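Local coordinates for lipid Binding Protein (Caenorhabditis elegans, PDB 6C1Z), which binds unsaturated fatty acids such as oleic acid and carries them from lysosomes into the nucleus, where it activates transcription of longevity and beta-oxidation genes, at residues T43-L48 with H54-S59; K6-R11 with G93-H98; E21-E26 with H107-T112; Q122-Q125 with I130-R133. All blocks are in the same frame, centred on the assembly; numbering follows the deposited sequence.

Interaction 1 (T43-L48 with H54-S59)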
loop_
_atom_site.group_PDB
_atom_site.type_symbol
_atom_site.label_atom_id
_atom_site.label_comp_id
_atom_site.label_asym_id
_atom_site.label_seq_id
_atom_site.Cartn_x
_atom_site.Cartn_y
_atom_site.Cartn_z
ATOM N N THR A 43 2.130 -6.594 -9.347
ATOM C CA THR A 43 0.740 -7.010 -9.397
ATOM C C THR A 43 0.197 -6.996 -7.979
ATOM O O THR A 43 0.797 -7.579 -7.069
ATOM C CB THR A 43 0.644 -8.415 -9.978
ATOM O OG1 THR A 43 1.131 -8.382 -11.317
ATOM C CG2 THR A 43 -0.792 -8.904 -9.980
ATOM N N LEU A 44 -0.932 -6.332 -7.793
ATOM C CA LEU A 44 -1.568 -6.233 -6.494
ATOM C C LEU A 44 -2.797 -7.123 -6.519
ATOM O O LEU A 44 -3.682 -6.945 -7.355
ATOM C CB LEU A 44 -1.947 -4.781 -6.198
ATOM C CG LEU A 44 -2.905 -4.506 -5.028
ATOM C CD1 LEU A 44 -2.346 -5.000 -3.720
ATOM C CD2 LEU A 44 -3.235 -3.015 -4.941
ATOM N N GLU A 45 -2.839 -8.098 -5.628
ATOM C CA GLU A 45 -3.971 -8.989 -5.493
ATOM C C GLU A 45 -4.676 -8.642 -4.198
ATOM O O GLU A 45 -4.041 -8.610 -3.135
ATOM C CB GLU A 45 -3.482 -10.433 -5.450
ATOM C CG GLU A 45 -4.483 -11.470 -5.011
ATOM C CD GLU A 45 -3.852 -12.836 -4.923
ATOM O OE1 GLU A 45 -3.110 -13.111 -3.942
ATOM O OE2 GLU A 45 -4.070 -13.618 -5.864
ATOM N N ILE A 46 -5.978 -8.400 -4.293
ATOM C CA ILE A 46 -6.815 -8.097 -3.138
ATOM C C ILE A 46 -7.829 -9.220 -3.036
ATOM O O ILE A 46 -8.562 -9.502 -4.001
ATOM C CB ILE A 46 -7.511 -6.737 -3.282
ATOM C CG1 ILE A 46 -6.487 -5.613 -3.241
ATOM C CG2 ILE A 46 -8.567 -6.543 -2.187
ATOM C CD1 ILE A 46 -7.071 -4.245 -3.611
ATOM N N LYS A 47 -7.883 -9.872 -1.878
ATOM C CA LYS A 47 -8.847 -10.927 -1.640
ATOM C C LYS A 47 -9.359 -10.811 -0.211
ATOM O O LYS A 47 -8.743 -10.149 0.630
ATOM C CB LYS A 47 -8.261 -12.323 -1.949
ATOM C CG LYS A 47 -6.984 -12.675 -1.210
ATOM C CD LYS A 47 -6.179 -13.803 -1.905
ATOM C CE LYS A 47 -7.028 -15.019 -2.209
ATOM N NZ LYS A 47 -6.211 -16.152 -2.766
ATOM N N LEU A 48 -10.513 -11.408 0.036
ATOM C CA LEU A 48 -11.146 -11.420 1.345
ATOM C C LEU A 48 -11.399 -12.868 1.735
ATOM O O LEU A 48 -12.124 -13.590 1.037
ATOM C CB LEU A 48 -12.457 -10.632 1.299
ATOM C CG LEU A 48 -13.297 -10.645 2.572
ATOM C CD1 LEU A 48 -12.508 -10.106 3.761
ATOM C CD2 LEU A 48 -14.579 -9.845 2.364
ATOM N N HIS A 54 -6.643 -9.509 2.456
ATOM C CA HIS A 54 -5.276 -9.763 2.015
ATOM C C HIS A 54 -4.971 -8.815 0.870
ATOM O O HIS A 54 -5.693 -8.808 -0.136
ATOM C CB HIS A 54 -5.127 -11.221 1.589
ATOM C CG HIS A 54 -5.336 -12.180 2.716
ATOM N ND1 HIS A 54 -4.287 -12.629 3.492
ATOM C CD2 HIS A 54 -6.445 -12.769 3.210
ATOM C CE1 HIS A 54 -4.747 -13.459 4.411
ATOM N NE2 HIS A 54 -6.057 -13.556 4.269
ATOM N N PHE A 55 -3.959 -7.978 1.041
ATOM C CA PHE A 55 -3.427 -7.113 -0.013
ATOM C C PHE A 55 -2.028 -7.629 -0.265
ATOM O O PHE A 55 -1.106 -7.368 0.514
ATOM C CB PHE A 55 -3.364 -5.643 0.428
ATOM C CG PHE A 55 -4.669 -4.868 0.303
ATOM C CD1 PHE A 55 -5.864 -5.357 0.801
ATOM C CD2 PHE A 55 -4.676 -3.638 -0.327
ATOM C CE1 PHE A 55 -7.056 -4.598 0.685
ATOM C CE2 PHE A 55 -5.860 -2.897 -0.447
ATOM C CZ PHE A 55 -7.027 -3.387 0.064
ATOM N N ASN A 56 -1.878 -8.393 -1.323
ATOM C CA ASN A 56 -0.619 -9.039 -1.625
ATOM C C ASN A 56 -0.031 -8.409 -2.872
ATOM O O ASN A 56 -0.669 -8.406 -3.930
ATOM C CB ASN A 56 -0.848 -10.533 -1.838
ATOM C CG ASN A 56 -1.374 -11.218 -0.607
ATOM O OD1 ASN A 56 -1.152 -10.764 0.511
ATOM N ND2 ASN A 56 -2.052 -12.341 -0.799
ATOM N N GLN A 57 1.203 -7.953 -2.781
ATOM C CA GLN A 57 1.867 -7.311 -3.904
ATOM C C GLN A 57 2.975 -8.230 -4.388
ATOM O O GLN A 57 3.809 -8.673 -3.594
ATOM C CB GLN A 57 2.443 -5.960 -3.486
ATOM C CG GLN A 57 2.927 -5.102 -4.632
ATOM C CD GLN A 57 2.725 -3.626 -4.367
ATOM O OE1 GLN A 57 3.651 -2.826 -4.496
ATOM N NE2 GLN A 57 1.511 -3.258 -3.988
ATOM N N TYR A 58 2.985 -8.528 -5.680
ATOM C CA TYR A 58 3.972 -9.450 -6.236
ATOM C C TYR A 58 4.872 -8.749 -7.239
ATOM O O TYR A 58 4.393 -8.022 -8.112
ATOM C CB TYR A 58 3.302 -10.639 -6.934
ATOM C CG TYR A 58 2.512 -11.503 -5.988
ATOM C CD1 TYR A 58 3.155 -12.456 -5.206
ATOM C CD2 TYR A 58 1.141 -11.390 -5.895
ATOM C CE1 TYR A 58 2.447 -13.266 -4.337
ATOM C CE2 TYR A 58 0.410 -12.210 -5.026
ATOM C CZ TYR A 58 1.082 -13.126 -4.239
ATOM O OH TYR A 58 0.349 -13.923 -3.390
ATOM N N SER A 59 6.173 -9.003 -7.157
ATOM C CA SER A 59 7.087 -8.434 -8.139
ATOM C C SER A 59 8.371 -9.245 -8.165
ATOM O O SER A 59 8.623 -10.070 -7.287
ATOM C CB SER A 59 7.422 -6.975 -7.824
ATOM O OG SER A 59 8.385 -6.874 -6.779
#

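Interaction 2 (K6-R11 with G93-H98)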
loop_
_atom_site.group_PDB
_atom_site.type_symbol
_atom_site.label_atom_id
_atom_site.label_comp_id
_atom_site.label_asym_id
_atom_site.label_seq_id
_atom_site.Cartn_x
_atom_site.Cartn_y
_atom_site.Cartn_z
ATOM N N LYS A 6 -16.289 -4.889 -1.953
ATOM C CA LYS A 6 -16.146 -6.016 -2.870
ATOM C C LYS A 6 -15.604 -5.607 -4.241
ATOM O O LYS A 6 -15.007 -6.446 -4.929
ATOM C CB LYS A 6 -17.481 -6.745 -3.022
ATOM C CG LYS A 6 -18.562 -5.929 -3.714
ATOM C CD LYS A 6 -19.791 -6.766 -4.043
ATOM C CE LYS A 6 -20.817 -5.943 -4.814
ATOM N NZ LYS A 6 -21.908 -6.780 -5.401
ATOM N N GLU A 7 -15.793 -4.350 -4.666
ATOM C CA GLU A 7 -15.301 -3.905 -5.964
ATOM C C GLU A 7 -13.785 -3.875 -6.043
ATOM O O GLU A 7 -13.232 -3.813 -7.146
ATOM C CB GLU A 7 -15.882 -2.520 -6.278
ATOM C CG GLU A 7 -17.401 -2.495 -6.340
ATOM C CD GLU A 7 -17.971 -1.101 -6.552
ATOM O OE1 GLU A 7 -17.574 -0.421 -7.522
ATOM O OE2 GLU A 7 -18.807 -0.692 -5.727
ATOM N N PHE A 8 -13.105 -3.925 -4.899
ATOM C CA PHE A 8 -11.655 -3.931 -4.899
ATOM C C PHE A 8 -11.086 -5.316 -5.151
ATOM O O PHE A 8 -9.878 -5.431 -5.442
ATOM C CB PHE A 8 -11.145 -3.442 -3.541
ATOM C CG PHE A 8 -11.325 -1.964 -3.299
ATOM C CD1 PHE A 8 -12.561 -1.447 -2.885
ATOM C CD2 PHE A 8 -10.287 -1.092 -3.486
ATOM C CE1 PHE A 8 -12.713 -0.095 -2.644
ATOM C CE2 PHE A 8 -10.432 0.268 -3.237
ATOM C CZ PHE A 8 -11.674 0.771 -2.827
ATOM N N ILE A 9 -11.887 -6.360 -4.981
ATOM C CA ILE A 9 -11.354 -7.719 -5.021
ATOM C C ILE A 9 -10.935 -8.072 -6.443
ATOM O O ILE A 9 -11.691 -7.887 -7.405
ATOM C CB ILE A 9 -12.391 -8.701 -4.467
ATOM C CG1 ILE A 9 -12.525 -8.487 -2.966
ATOM C CG2 ILE A 9 -12.002 -10.150 -4.797
ATOM C CD1 ILE A 9 -13.685 -9.167 -2.343
ATOM N N GLY A 10 -9.710 -8.559 -6.583
ATOM C CA GLY A 10 -9.205 -9.020 -7.863
ATOM C C GLY A 10 -7.718 -8.774 -7.951
ATOM O O GLY A 10 -7.060 -8.540 -6.949
ATOM N N ARG A 11 -7.211 -8.803 -9.176
ATOM C CA ARG A 11 -5.798 -8.652 -9.465
ATOM C C ARG A 11 -5.612 -7.417 -10.336
ATOM O O ARG A 11 -6.362 -7.207 -11.290
ATOM C CB ARG A 11 -5.248 -9.923 -10.151
ATOM C CG ARG A 11 -5.005 -11.090 -9.165
ATOM C CD ARG A 11 -4.804 -12.457 -9.822
ATOM N NE ARG A 11 -3.582 -12.518 -10.620
ATOM C CZ ARG A 11 -2.376 -12.804 -10.142
ATOM N NH1 ARG A 11 -2.199 -13.060 -8.851
ATOM N NH2 ARG A 11 -1.336 -12.816 -10.967
ATOM N N GLY A 93 -15.690 4.888 0.886
ATOM C CA GLY A 93 -15.363 4.126 -0.300
ATOM C C GLY A 93 -13.898 3.792 -0.476
ATOM O O GLY A 93 -13.536 3.273 -1.540
ATOM N N LYS A 94 -13.047 4.139 0.481
ATOM C CA LYS A 94 -11.606 4.010 0.325
ATOM C C LYS A 94 -11.017 3.222 1.479
ATOM O O LYS A 94 -11.461 3.343 2.617
ATOM C CB LYS A 94 -10.916 5.376 0.314
ATOM C CG LYS A 94 -11.554 6.395 -0.601
ATOM C CD LYS A 94 -10.666 7.620 -0.735
ATOM C CE LYS A 94 -11.182 8.572 -1.815
ATOM N NZ LYS A 94 -12.549 9.073 -1.505
ATOM N N PHE A 95 -10.011 2.390 1.178
ATOM C CA PHE A 95 -9.182 1.795 2.225
ATOM C C PHE A 95 -8.097 2.781 2.643
ATOM O O PHE A 95 -7.377 3.311 1.796
ATOM C CB PHE A 95 -8.495 0.506 1.765
ATOM C CG PHE A 95 -9.392 -0.690 1.652
ATOM C CD1 PHE A 95 -10.025 -0.984 0.460
ATOM C CD2 PHE A 95 -9.537 -1.566 2.719
ATOM C CE1 PHE A 95 -10.820 -2.094 0.338
ATOM C CE2 PHE A 95 -10.321 -2.687 2.613
ATOM C CZ PHE A 95 -10.970 -2.968 1.412
ATOM N N ILE A 96 -8.012 3.069 3.934
ATOM C CA ILE A 96 -7.029 4.000 4.472
ATOM C C ILE A 96 -6.220 3.252 5.512
ATOM O O ILE A 96 -6.782 2.736 6.488
ATOM C CB ILE A 96 -7.692 5.217 5.110
ATOM C CG1 ILE A 96 -8.617 5.894 4.101
ATOM C CG2 ILE A 96 -6.625 6.167 5.617
ATOM C CD1 ILE A 96 -9.412 7.044 4.685
ATOM N N SER A 97 -4.908 3.164 5.297
ATOM C CA SER A 97 -3.998 2.549 6.260
ATOM C C SER A 97 -3.095 3.599 6.904
ATOM O O SER A 97 -2.382 4.339 6.214
ATOM C CB SER A 97 -3.157 1.487 5.576
ATOM O OG SER A 97 -2.280 0.934 6.555
ATOM N N HIS A 98 -3.151 3.682 8.239
ATOM C CA HIS A 98 -2.206 4.470 9.020
ATOM C C HIS A 98 -1.112 3.542 9.517
ATOM O O HIS A 98 -1.351 2.693 10.378
ATOM C CB HIS A 98 -2.909 5.175 10.175
ATOM C CG HIS A 98 -3.693 6.367 9.732
ATOM N ND1 HIS A 98 -4.960 6.276 9.191
ATOM C CD2 HIS A 98 -3.349 7.673 9.670
ATOM C CE1 HIS A 98 -5.386 7.487 8.870
ATOM N NE2 HIS A 98 -4.421 8.348 9.136
#

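Interaction 3 (E21-E26 with H107-T112). With SO4 (sulfate ion), chain B; SO4 (sulfate ion), chain C.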
loop_
_atom_site.group_PDB
_atom_site.type_symbol
_atom_site.label_atom_id
_atom_site.label_comp_id
_atom_site.label_asym_id
_atom_site.label_seq_id
_atom_site.Cartn_x
_atom_site.Cartn_y
_atom_site.Cartn_z
ATOM N N GLU A 21 9.968 6.352 -5.808
ATOM C CA GLU A 21 11.335 6.317 -5.303
ATOM C C GLU A 21 11.557 7.404 -4.258
ATOM O O GLU A 21 12.229 7.168 -3.243
ATOM C CB GLU A 21 12.322 6.447 -6.467
ATOM C CG GLU A 21 13.790 6.317 -6.065
ATOM C CD GLU A 21 14.757 6.359 -7.245
ATOM O OE1 GLU A 21 14.314 6.193 -8.402
ATOM O OE2 GLU A 21 15.965 6.556 -7.008
ATOM N N GLU A 22 10.989 8.602 -4.485
ATOM C CA GLU A 22 11.102 9.712 -3.535
ATOM C C GLU A 22 10.391 9.394 -2.225
ATOM O O GLU A 22 10.888 9.748 -1.145
ATOM C CB GLU A 22 10.536 10.983 -4.159
ATOM C CG GLU A 22 11.389 11.574 -5.271
ATOM C CD GLU A 22 12.743 12.071 -4.782
ATOM O OE1 GLU A 22 12.882 12.362 -3.572
ATOM O OE2 GLU A 22 13.671 12.167 -5.615
ATOM N N TYR A 23 9.239 8.732 -2.297
ATOM C CA TYR A 23 8.560 8.263 -1.094
ATOM C C TYR A 23 9.419 7.266 -0.317
ATOM O O TYR A 23 9.559 7.362 0.909
ATOM C CB TYR A 23 7.180 7.667 -1.452
ATOM C CG TYR A 23 6.636 6.852 -0.324
ATOM C CD1 TYR A 23 6.008 7.447 0.755
ATOM C CD2 TYR A 23 6.803 5.477 -0.315
ATOM C CE1 TYR A 23 5.551 6.688 1.814
ATOM C CE2 TYR A 23 6.370 4.708 0.737
ATOM C CZ TYR A 23 5.765 5.325 1.819
ATOM O OH TYR A 23 5.346 4.541 2.865
ATOM N N LEU A 24 10.002 6.302 -1.011
ATOM C CA LEU A 24 10.868 5.341 -0.337
ATOM C C LEU A 24 12.065 6.031 0.307
ATOM O O LEU A 24 12.465 5.682 1.431
ATOM C CB LEU A 24 11.313 4.273 -1.328
ATOM C CG LEU A 24 10.205 3.356 -1.848
ATOM C CD1 LEU A 24 10.781 2.335 -2.844
ATOM C CD2 LEU A 24 9.474 2.635 -0.723
ATOM N N LYS A 25 12.655 7.017 -0.380
ATOM C CA LYS A 25 13.750 7.767 0.221
ATOM C C LYS A 25 13.281 8.458 1.491
ATOM O O LYS A 25 13.968 8.437 2.516
ATOM C CB LYS A 25 14.299 8.793 -0.774
ATOM C CG LYS A 25 15.502 9.597 -0.282
ATOM C CD LYS A 25 16.015 10.499 -1.387
ATOM C CE LYS A 25 17.139 11.395 -0.928
ATOM N NZ LYS A 25 17.482 12.373 -1.998
ATOM N N GLU A 26 12.098 9.073 1.444
ATOM C CA GLU A 26 11.598 9.817 2.590
ATOM C C GLU A 26 11.425 8.914 3.806
ATOM O O GLU A 26 11.699 9.332 4.936
ATOM C CB GLU A 26 10.282 10.501 2.202
ATOM C CG GLU A 26 9.582 11.267 3.311
ATOM C CD GLU A 26 10.295 12.542 3.672
ATOM O OE1 GLU A 26 11.210 12.962 2.930
ATOM O OE2 GLU A 26 9.936 13.142 4.706
ATOM N N HIS A 107 9.698 6.534 10.168
ATOM C CA HIS A 107 8.762 7.471 9.571
ATOM C C HIS A 107 7.418 6.785 9.457
ATOM O O HIS A 107 7.340 5.615 9.078
ATOM C CB HIS A 107 9.202 7.898 8.165
ATOM C CG HIS A 107 10.533 8.566 8.136
ATOM N ND1 HIS A 107 10.669 9.934 8.129
ATOM C CD2 HIS A 107 11.791 8.064 8.141
ATOM C CE1 HIS A 107 11.950 10.252 8.124
ATOM N NE2 HIS A 107 12.654 9.134 8.133
ATOM N N SER A 108 6.350 7.527 9.714
ATOM C CA SER A 108 5.007 7.007 9.566
ATOM C C SER A 108 4.505 7.328 8.171
ATOM O O SER A 108 4.977 8.274 7.523
ATOM C CB SER A 108 4.088 7.635 10.620
ATOM O OG SER A 108 4.505 7.302 11.924
ATOM N N SER A 109 3.516 6.553 7.724
ATOM C CA SER A 109 2.935 6.729 6.404
ATOM C C SER A 109 1.426 6.579 6.470
ATOM O O SER A 109 0.879 5.955 7.376
ATOM C CB SER A 109 3.434 5.690 5.394
ATOM O OG SER A 109 4.808 5.858 5.096
ATOM N N VAL A 110 0.747 7.168 5.474
ATOM C CA VAL A 110 -0.681 6.935 5.247
ATOM C C VAL A 110 -0.847 6.433 3.829
ATOM O O VAL A 110 -0.379 7.080 2.886
ATOM C CB VAL A 110 -1.528 8.202 5.457
ATOM C CG1 VAL A 110 -3.000 7.899 5.206
ATOM C CG2 VAL A 110 -1.340 8.706 6.859
ATOM N N PHE A 111 -1.514 5.288 3.678
ATOM C CA PHE A 111 -1.793 4.699 2.378
ATOM C C PHE A 111 -3.287 4.781 2.110
ATOM O O PHE A 111 -4.098 4.449 2.971
ATOM C CB PHE A 111 -1.362 3.243 2.340
ATOM C CG PHE A 111 0.040 3.011 2.807
ATOM C CD1 PHE A 111 1.118 3.605 2.176
ATOM C CD2 PHE A 111 0.284 2.216 3.900
ATOM C CE1 PHE A 111 2.427 3.368 2.630
ATOM C CE2 PHE A 111 1.590 1.982 4.344
ATOM C CZ PHE A 111 2.640 2.554 3.704
ATOM N N THR A 112 -3.662 5.257 0.931
ATOM C CA THR A 112 -5.065 5.350 0.560
ATOM C C THR A 112 -5.256 4.593 -0.732
ATOM O O THR A 112 -4.492 4.806 -1.675
ATOM C CB THR A 112 -5.475 6.809 0.386
ATOM O OG1 THR A 112 -5.131 7.541 1.570
ATOM C CG2 THR A 112 -6.982 6.907 0.147
HETATM S S SO4 B . 6.745 10.988 11.125
HETATM O O1 SO4 B . 5.972 10.196 12.083
HETATM O O2 SO4 B . 6.353 12.387 11.190
HETATM O O3 SO4 B . 8.171 10.850 11.402
HETATM O O4 SO4 B . 6.520 10.439 9.782
HETATM S S SO4 C . 8.574 6.554 -9.710
HETATM O O1 SO4 C . 8.643 5.227 -10.312
HETATM O O2 SO4 C . 7.217 6.717 -9.177
HETATM O O3 SO4 C . 9.588 6.701 -8.684
HETATM O O4 SO4 C . 8.792 7.521 -10.791
HETATM O O HOH W 1 8.294 11.207 7.075
#

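Interaction 4 (Q122-Q125 with I130-R133)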
loop_
_atom_site.group_PDB
_atom_site.type_symbol
_atom_site.label_atom_id
_atom_site.label_comp_id
_atom_site.label_asym_id
_atom_site.label_seq_id
_atom_site.Cartn_x
_atom_site.Cartn_y
_atom_site.Cartn_z
ATOM N N GLN A 122 -3.722 4.427 -5.776
ATOM C CA GLN A 122 -3.165 4.479 -4.436
ATOM C C GLN A 122 -2.369 5.757 -4.251
ATOM O O GLN A 122 -1.761 6.274 -5.188
ATOM C CB GLN A 122 -2.258 3.308 -4.123
ATOM C CG GLN A 122 -2.937 1.976 -4.181
ATOM C CD GLN A 122 -2.062 0.884 -3.651
ATOM O OE1 GLN A 122 -0.978 0.617 -4.182
ATOM N NE2 GLN A 122 -2.545 0.206 -2.626
ATOM N N THR A 123 -2.357 6.262 -3.017
ATOM C CA THR A 123 -1.355 7.227 -2.613
ATOM C C THR A 123 -0.611 6.680 -1.408
ATOM O O THR A 123 -1.216 6.065 -0.529
ATOM C CB THR A 123 -1.953 8.615 -2.287
ATOM O OG1 THR A 123 -3.021 8.485 -1.337
ATOM C CG2 THR A 123 -2.474 9.291 -3.547
ATOM N N TYR A 124 0.692 6.918 -1.381
ATOM C CA TYR A 124 1.516 6.655 -0.213
ATOM C C TYR A 124 2.101 7.987 0.213
ATOM O O TYR A 124 2.810 8.643 -0.558
ATOM C CB TYR A 124 2.660 5.673 -0.504
ATOM C CG TYR A 124 2.360 4.485 -1.387
ATOM C CD1 TYR A 124 1.120 3.862 -1.361
ATOM C CD2 TYR A 124 3.334 3.979 -2.233
ATOM C CE1 TYR A 124 0.858 2.781 -2.171
ATOM C CE2 TYR A 124 3.072 2.892 -3.039
ATOM C CZ TYR A 124 1.831 2.312 -2.993
ATOM O OH TYR A 124 1.582 1.229 -3.821
ATOM N N GLN A 125 1.784 8.397 1.435
ATOM C CA GLN A 125 2.184 9.693 1.955
ATOM C C GLN A 125 3.048 9.519 3.189
ATOM O O GLN A 125 2.687 8.758 4.092
ATOM C CB GLN A 125 0.898 10.428 2.294
ATOM C CG GLN A 125 1.003 11.602 3.239
ATOM C CD GLN A 125 -0.369 12.158 3.587
ATOM O OE1 GLN A 125 -1.154 12.501 2.706
ATOM N NE2 GLN A 125 -0.672 12.209 4.869
ATOM N N ILE A 130 4.098 12.748 -1.298
ATOM C CA ILE A 130 3.004 11.878 -1.713
ATOM C C ILE A 130 3.391 11.182 -3.009
ATOM O O ILE A 130 3.740 11.840 -3.997
ATOM C CB ILE A 130 1.691 12.652 -1.895
ATOM C CG1 ILE A 130 1.201 13.171 -0.552
ATOM C CG2 ILE A 130 0.621 11.745 -2.506
ATOM C CD1 ILE A 130 0.037 14.093 -0.663
ATOM N N CYS A 131 3.298 9.861 -3.000
ATOM C CA CYS A 131 3.466 9.016 -4.177
ATOM C C CYS A 131 2.078 8.658 -4.696
ATOM O O CYS A 131 1.180 8.378 -3.904
ATOM C CB CYS A 131 4.241 7.724 -3.816
ATOM S SG CYS A 131 4.029 6.343 -4.968
ATOM N N ARG A 132 1.913 8.640 -6.017
ATOM C CA ARG A 132 0.649 8.278 -6.649
ATOM C C ARG A 132 0.884 7.091 -7.573
ATOM O O ARG A 132 1.840 7.088 -8.346
ATOM C CB ARG A 132 0.067 9.455 -7.455
ATOM C CG ARG A 132 -0.127 10.734 -6.671
ATOM C CD ARG A 132 -0.580 11.908 -7.549
ATOM N NE ARG A 132 -0.900 13.058 -6.711
ATOM C CZ ARG A 132 -1.993 13.134 -5.966
ATOM N NH1 ARG A 132 -2.873 12.142 -5.987
ATOM N NH2 ARG A 132 -2.210 14.205 -5.215
ATOM N N ARG A 133 0.036 6.088 -7.467
ATOM C CA ARG A 133 0.121 4.915 -8.321
ATOM C C ARG A 133 -1.248 4.592 -8.874
ATOM O O ARG A 133 -2.269 4.843 -8.230
ATOM C CB ARG A 133 0.718 3.725 -7.594
ATOM C CG ARG A 133 2.230 3.729 -7.800
ATOM C CD ARG A 133 2.998 3.338 -6.601
ATOM N NE ARG A 133 3.438 1.953 -6.649
ATOM C CZ ARG A 133 4.517 1.520 -7.300
ATOM N NH1 ARG A 133 5.239 2.344 -8.029
ATOM N NH2 ARG A 133 4.848 0.244 -7.255
#

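Interaction 1 (T43-L48 with H54-S59)
One face of the Phe-55 ring is covered by Ile-46, whose CG1 sits 3.8 Å from the ring centroid of Phe-55 and only 4° off its normal, a CH-pi contact. The terminal methyl CD1 of Ile-46 continues over the rim to Phe-55 CE2 (3.6 Å), while its branch CG2 reaches the other flank near CE1, so all three carbons span the six-membered ring. With CG1 beside the backbone N (chi1 -67°), Ile-46 runs alongside the phenyl group in the same direction. Leu-44 CD1 adds a looser contact to Phe-55 CB at 4.3 Å. On the opposite side of the sheet, Glu-45 OE1 meets the Tyr-58 ring at its edge, in plane, 3.6 Å from Tyr-58 OH; carboxylate and ring stand at 88° to each other. Next to them Lys-47 CG packs on His-54 CB at 3.7 Å. Between these two layers the antiparallel hairpin is held by three pairs of backbone bonds, at Thr-43/Tyr-58, Glu-45/Asn-56 and Lys-47/His-54, the straightest running from Glu-45 N to Asn-56 O at 2.8 Å. Leu-44, Ile-46, Phe-55 and Gln-57 face the inside of the fatty-acid-binding-protein barrel, where Leu-120 touches Leu-44 and Ile-46. The hairpin lies between strand 10-18, bonded to Leu-44 and Ile-46, and strand 64-68, bonded to Phe-55 and Gln-57.

Interaction 2 (K6-R11 with G93-H98)
Phe-95 drives the edge of its ring into the face of Phe-8, a T-shaped pair with the centroids of the two rings 4.9 Å apart and the planes at 90°. The touching corner is Phe-95 CE1, which stands over the rim of the Phe-8 ring rather than its centre and comes within 3.7 Å of Phe-8 CG; its neighbour CD1 lies over the far part of the same face, 3.9 Å from Phe-8 CE2. A second approach comes in the plane of the Phe-8 ring, where the carbonyl oxygen of Gly-93 lies 3.4 Å from Phe-8 CZ, facing the slightly positive C-H edge.

The CA atoms of Phe-8 and Phe-95 are 9.5 Å apart; both side chains set out toward the other segment and slide past each other in opposite directions, bridging that span. Each CG stands anti to the carbonyl carbon of its own residue, chi1 -74° in Phe-95, which carries the two rings into the gap. Gly-93, with a positive phi of 84° that suits glycine, presents its carbonyl to the Phe-8 edge. Phe-8 rides on a short N-terminal turn in which Ile-9 N bonds to Lys-6 O at 3.1 Å, and its own carbonyl accepts a bond from Trp-12 NE1.

Further out, Phe-95 also makes edge-to-face pairs with Phe-55, Trp-53 and Phe-90, an aromatic cluster inside the barrel. Val-3 and Leu-115 touch Phe-8. The contact thus packs the turn leading into strand 10-18 against the start of strand 94-101, at the barrel end remote from helix 20-27.

Interaction 3 (E21-E26 with H107-T112)
Glu-26 and His-107 meet where helix 20-27 comes nearest to the loop leading into strand 109-116, with their CA atoms 7.9 Å apart, whereas those of Tyr-23 and Ser-109 are 9.5 Å apart. At the closer end the backbone oxygen of Glu-26 stands 3.2 Å above the centre of the His-107 imidazole, over its face and poorly angled for a hydrogen bond to either ring nitrogen. A water 2.9 Å from His-107 ND1 links weakly to Glu-26 OE2 and to a sulfate oxygen. At the wider end Tyr-23 reaches across, its CG turned away from the backbone N (chi1 164°), and brings its OH to 2.6 Å from Ser-109 OG, close enough for a short hydrogen bond. The same hydroxyl lies at the edge of the Phe-111 ring, near its plane, 3.2 Å from CE1. Helices 20-27 and 31-39 form the helical lid of the fatty-acid-binding-protein barrel, and these contacts fasten the first of them to the barrel wall; Lys-25 and Glu-26 also begin a nuclear localization signal inferred by similarity. Two sulfates, probably from the crystallisation liquor, lie at the margins. One takes a bond from Ser-108 N to its O4 (2.9 Å) and another from Lys-101 NZ. The other sits at the N-terminal end of the helix, where Glu-21 N points straight at its O3 (2.9 Å) and Phe-20 N and Ser-17 OG also bind it.

Interaction 4 (Q122-Q125 with I130-R133)
Tyr-124 and Arg-133 have more surface buried by this contact than any other residue of the two strands, and they meet on the inward side of an antiparallel hairpin. Arg-133 passes obliquely across the phenol: its CD approaches Tyr-124 CE2 at 3.6 Å, with guanidinium and ring planes 50° apart, and NE makes a long, weak hydrogen bond of 3.5 Å to Tyr-124 OH. That hydroxyl gives its own proton to OE1 of Gln-122 at 2.7 Å, coming in from above the carbonyl plane of the amide, so the ring is tied down at its far end. Gln-122 NE2 is bound in turn to Thr-113 OG1. Nearer the backbone, Cys-131 SG touches Tyr-124 CD2 at 3.7 Å, an oblique sulfur-aromatic contact; SG reaches it by standing opposite the backbone N of Cys-131 (chi1 159°). The bent Arg-133 chain ends at Ser-17 OG, bonded by NH1, and at the Phe-20 ring in a cation-pi contact.

Strands 119-126 and 129-137 are the last two of the ten-stranded barrel, the latter lying next to the first strand, 10-18, and in this family buried arginines of the last strands commonly hold the fatty-acid carboxylate. Arg-133, with a sulfate about 5 Å from its side chain, is consistent with such a role, although this structure holds no lipid.

Ile-130 lies on the outer face. Its CG1 packs on Gln-125 CB at 4.0 Å and its CG2 on Thr-123 CB at 4.1 Å, while Thr-123 CG2 borders Arg-132 NH1. Backbone bonds pair Gln-122 with Arg-133 and Tyr-124 with Cys-131, the straightest from Cys-131 N to Tyr-124 O (2.8 Å).

From the N terminus, the 6-11 segment opens the long loop that interaction 2 closes at 93-98, and helix segment 21-26 opens another that interaction 3 closes at 107-112; their segments alternate, so these two loops cross. The short hairpin of interaction 1 nests inside both. Interaction 4 follows in series, a hairpin formed after every other loop has closed. Interactions 2 and 3 lie on opposite sides of the chain's centre, about 19 Å apart between centres, yet join through neighbouring strands 94-101 and 109-116. Interaction 3 likewise adjoins interaction 4, and interaction 1 adjoins interaction 2 through strand 10-18, so one continuous sheet connects all four.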